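Local coordinates for glycosyltransferase (duf1792) (Streptococcus sanguinis, PDB 5V4A), which transfers a sugar, probably from a UDP-linked donor, as the UDP-binding C-terminal GT-D-fold domain of a longer protein, at the interface of chains A and B. Coordinates in Å, arbitrary orientation; residue numbers count along the deposited sequence, not the author numbering. Chains: chain A/B, Glycosyltransferase (duf1792).

Contact 1: the interface of chains A and B. Residues chain A 136, 139-140, 162; chain B 136, 139-140, 162.
B:Gln139 and A:Gln139 face each other across the two-fold interface, their side chains running past one another in opposite directions with the amide planes about perpendicular, 90° apart. Both follow helix 127-138. Within their own chains the two amides lie nearly alike but are built with oxygen and nitrogen exchanged. B:Gln139 points its NE2 at the partner's carboxylate, giving a weak hydrogen bond to OD1 of A:Asp140 at 3.3 Å, with the carboxylate turned steeply against the amide. At the twin position, A:Gln139 as built sends its OE1 towards OD2 of B:Asp140, 3.5 Å away, where two oxygens meet; the choice of amide flip there is therefore doubtful.

Beside this pair, the CG methylene of A:Gln139 leans on OE1 of B:Gln136. The Gln136 side chains break the two-fold: CG is anti to the backbone N in A:Gln136 (chi1 -166°) but anti to the carbonyl carbon in B:Gln136 (chi1 -80°), and the two slide past each other in opposite directions. Their amides approach oxygen to oxygen, OE1 to OE1, and this too is doubtful as modelled, since turning one amide would offer an N-H instead.

A:Asp140 and B:Asp140, both on left-handed backbone turns, bring their carboxylates to 4.7 Å, OD2 of A:Asp140 to OD1 of B:Asp140. Two waters sit between them, each shared by both oxygens, and would probably soften any repulsion. Whether this pairing forms in solution the crystal alone does not show. Each water is also tied to a backbone carbonyl: water 1 to O of B:Gly162 at 2.8 Å, and water 2 to O of A:Gly162 at 2.7 Å.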
loop_
_atom_site.group_PDB
_atom_site.type_symbol
_atom_site.label_atom_id
_atom_site.label_comp_id
_atom_site.label_asym_id
_atom_site.label_seq_id
_atom_site.Cartn_x
_atom_site.Cartn_y
_atom_site.Cartn_z
ATOM N N GLN A 136 -5.340 2.777 -1.019
ATOM C CA GLN A 136 -5.514 3.044 0.403
ATOM C C GLN A 136 -5.839 4.513 0.672
ATOM O O GLN A 136 -6.404 4.832 1.721
ATOM C CB GLN A 136 -4.248 2.631 1.162
ATOM C CG GLN A 136 -4.412 2.529 2.683
ATOM C CD GLN A 136 -5.336 1.405 3.113
ATOM O OE1 GLN A 136 -5.518 0.424 2.397
ATOM N NE2 GLN A 136 -5.936 1.554 4.284
ATOM N N GLN A 139 -9.665 4.215 0.191
ATOM C CA GLN A 139 -10.394 3.082 0.751
ATOM C C GLN A 139 -11.357 3.550 1.836
ATOM O O GLN A 139 -10.961 4.256 2.765
ATOM C CB GLN A 139 -9.424 2.050 1.339
ATOM C CG GLN A 139 -8.724 1.174 0.337
ATOM C CD GLN A 139 -9.691 0.511 -0.609
ATOM O OE1 GLN A 139 -10.361 -0.464 -0.250
ATOM N NE2 GLN A 139 -9.789 1.049 -1.822
ATOM N N ASP A 140 -12.628 3.159 1.702
ATOM C CA ASP A 140 -13.679 3.439 2.690
ATOM C C ASP A 140 -13.959 4.930 2.855
ATOM O O ASP A 140 -14.456 5.361 3.897
ATOM C CB ASP A 140 -13.343 2.817 4.057
ATOM C CG ASP A 140 -13.347 1.292 4.025
ATOM O OD1 ASP A 140 -12.276 0.697 4.290
ATOM O OD2 ASP A 140 -14.411 0.693 3.731
ATOM N N GLY A 162 -13.148 -0.083 -3.652
ATOM C CA GLY A 162 -12.915 0.005 -2.220
ATOM C C GLY A 162 -13.389 1.286 -1.563
ATOM O O GLY A 162 -13.350 1.391 -0.330
ATOM N N GLN B 136 -4.240 -3.677 2.625
ATOM C CA GLN B 136 -4.804 -4.025 1.323
ATOM C C GLN B 136 -4.977 -5.527 1.156
ATOM O O GLN B 136 -5.772 -5.961 0.311
ATOM C CB GLN B 136 -3.920 -3.452 0.222
ATOM C CG GLN B 136 -4.182 -1.962 -0.024
ATOM C CD GLN B 136 -5.572 -1.705 -0.579
ATOM O OE1 GLN B 136 -6.407 -1.100 0.084
ATOM N NE2 GLN B 136 -5.827 -2.173 -1.805
ATOM N N GLN B 139 -8.500 -5.761 2.795
ATOM C CA GLN B 139 -9.520 -4.766 2.474
ATOM C C GLN B 139 -10.718 -5.420 1.793
ATOM O O GLN B 139 -10.570 -6.088 0.765
ATOM C CB GLN B 139 -8.942 -3.674 1.573
ATOM C CG GLN B 139 -8.069 -2.641 2.271
ATOM C CD GLN B 139 -8.736 -2.001 3.467
ATOM O OE1 GLN B 139 -8.319 -2.207 4.609
ATOM N NE2 GLN B 139 -9.776 -1.213 3.212
ATOM N N ASP B 140 -11.905 -5.213 2.368
ATOM C CA ASP B 140 -13.173 -5.712 1.827
ATOM C C ASP B 140 -13.223 -7.239 1.785
ATOM O O ASP B 140 -13.893 -7.820 0.930
ATOM C CB ASP B 140 -13.463 -5.139 0.434
ATOM C CG ASP B 140 -13.669 -3.641 0.459
ATOM O OD1 ASP B 140 -14.596 -3.184 1.166
ATOM O OD2 ASP B 140 -12.913 -2.926 -0.238
ATOM N N GLY B 162 -11.084 -1.899 7.693
ATOM C CA GLY B 162 -11.382 -1.995 6.276
ATOM C C GLY B 162 -11.866 -3.353 5.817
ATOM O O GLY B 162 -12.247 -3.501 4.650
HETATM O O HOH W 1 -14.366 -1.747 3.960
HETATM O O HOH W 2 -14.960 -0.547 0.763
#

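Contact 2: the interface of chains A and B. Residues chain A 16, 19, 133, 136; chain B 128-129, 132-133.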
loop_
_atom_site.group_PDB
_atom_site.type_symbol
_atom_site.label_atom_id
_atom_site.label_comp_id
_atom_site.label_asym_id
_atom_site.label_seq_id
_atom_site.Cartn_x
_atom_site.Cartn_y
_atom_site.Cartn_z
ATOM N N ASP A 16 3.957 7.548 0.324
ATOM C CA ASP A 16 4.085 7.499 1.784
ATOM C C ASP A 16 3.867 8.869 2.422
ATOM O O ASP A 16 3.364 8.960 3.551
ATOM C CB ASP A 16 5.464 6.974 2.189
ATOM C CG ASP A 16 5.619 5.466 2.003
ATOM O OD1 ASP A 16 4.642 4.773 1.640
ATOM O OD2 ASP A 16 6.764 5.019 2.135
ATOM N N LEU A 19 0.094 9.432 2.547
ATOM C CA LEU A 19 -0.495 8.580 3.578
ATOM C C LEU A 19 -0.161 9.079 4.975
ATOM O O LEU A 19 -1.017 9.057 5.865
ATOM C CB LEU A 19 -0.014 7.141 3.415
ATOM C CG LEU A 19 -0.615 6.448 2.189
ATOM C CD1 LEU A 19 0.168 5.203 1.799
ATOM C CD2 LEU A 19 -2.059 6.097 2.474
ATOM N N LYS A 133 -1.018 1.210 -2.550
ATOM C CA LYS A 133 -0.945 2.393 -1.684
ATOM C C LYS A 133 -1.859 3.505 -2.182
ATOM O O LYS A 133 -2.459 4.238 -1.380
ATOM C CB LYS A 133 0.499 2.874 -1.591
ATOM C CG LYS A 133 1.389 1.938 -0.768
ATOM C CD LYS A 133 2.631 2.637 -0.253
ATOM C CE LYS A 133 3.782 2.506 -1.191
ATOM N NZ LYS A 133 5.052 2.970 -0.599
ATOM N N GLN A 136 -5.340 2.777 -1.019
ATOM C CA GLN A 136 -5.514 3.044 0.403
ATOM C C GLN A 136 -5.839 4.513 0.672
ATOM O O GLN A 136 -6.404 4.832 1.721
ATOM C CB GLN A 136 -4.248 2.631 1.162
ATOM C CG GLN A 136 -4.412 2.529 2.683
ATOM C CD GLN A 136 -5.336 1.405 3.113
ATOM O OE1 GLN A 136 -5.518 0.424 2.397
ATOM N NE2 GLN A 136 -5.936 1.554 4.284
ATOM N N VAL B 128 4.524 3.777 7.267
ATOM C CA VAL B 128 3.147 4.054 6.870
ATOM C C VAL B 128 2.783 3.266 5.610
ATOM O O VAL B 128 1.642 2.817 5.459
ATOM C CB VAL B 128 2.936 5.574 6.697
ATOM C CG1 VAL B 128 3.741 6.113 5.506
ATOM C CG2 VAL B 128 1.454 5.899 6.588
ATOM N N GLY B 129 3.733 3.112 4.686
ATOM C CA GLY B 129 3.445 2.419 3.437
ATOM C C GLY B 129 3.357 0.922 3.621
ATOM O O GLY B 129 2.567 0.258 2.933
ATOM N N ALA B 132 -0.028 0.262 5.028
ATOM C CA ALA B 132 -1.033 0.455 3.997
ATOM C C ALA B 132 -1.141 -0.776 3.095
ATOM O O ALA B 132 -2.246 -1.234 2.780
ATOM C CB ALA B 132 -0.698 1.706 3.183
ATOM N N LYS B 133 -0.004 -1.331 2.672
ATOM C CA LYS B 133 -0.042 -2.514 1.811
ATOM C C LYS B 133 -0.515 -3.752 2.573
ATOM O O LYS B 133 -1.188 -4.607 1.992
ATOM C CB LYS B 133 1.329 -2.747 1.188
ATOM C CG LYS B 133 1.670 -1.719 0.153
ATOM C CD LYS B 133 2.750 -2.218 -0.753
ATOM C CE LYS B 133 4.089 -1.824 -0.236
ATOM N NZ LYS B 133 5.171 -2.050 -1.215
#
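OD1 of the A:Asp16 carboxylate rests against CA of B:Gly129 while NZ of A:Lys133, the side-chain amino group from the same chain, grips it in a 2.9 Å salt bridge. The lysine nitrogen comes from above the carboxylate plane, 39° out of it. This pair ties helix 11-21 to helix 127-138 within chain A, and the lysine's aliphatic stem is part of the contact surface: its CD lies 3.8 Å from CA of B:Gly129, where the partner helix shows bare backbone.

Nearer the backbone, the two Lys133 chains cross at their CG methylenes, 3.8 Å from CG of A:Lys133 to CG of B:Lys133. Their amino nitrogens end 5.1 Å apart, NZ to NZ, and the like charges expected there are probably eased by the Asp16 of each chain.

B:Val128 lays its two methyls along helix 11-21. With CG2 anti to the backbone N and CG1 between N and the carbonyl carbon (chi1 67°), CG1 meets CB of A:Asp16 and CG2 meets CB of A:Leu19 at 3.7 Å. The methyl of B:Ala132 touches both CD1 of A:Leu19 and CG of A:Gln136, the latter at 3.8 Å.

Helix 127-138 of chain B thus beds against two helices of chain A, a mainly apolar helix-to-helix contact that probably helps hold the two copies together if the dimer of the crystal also forms in solution.

The C-alpha centres of contact 1 and contact 2 lie about 11 Å apart, and A:Gln136 belongs to both. Helix 127-138 is the common element: contact 2 sets its earlier turns, residues 128 to 133 of chain B, against Lys133, Gln136 and helix 11-21 of chain A, whereas contact 1 takes its last turn and the loop residues that follow, with Gly162. Along this helix the interface changes from methyls and lysine stems to amides, carboxylates and bridging waters. The two-fold repeats this with chains exchanged, apart from the differently built Gln136 side chains. Both are probably parts of one seam; the crystal alone does not show that the dimer forms in solution.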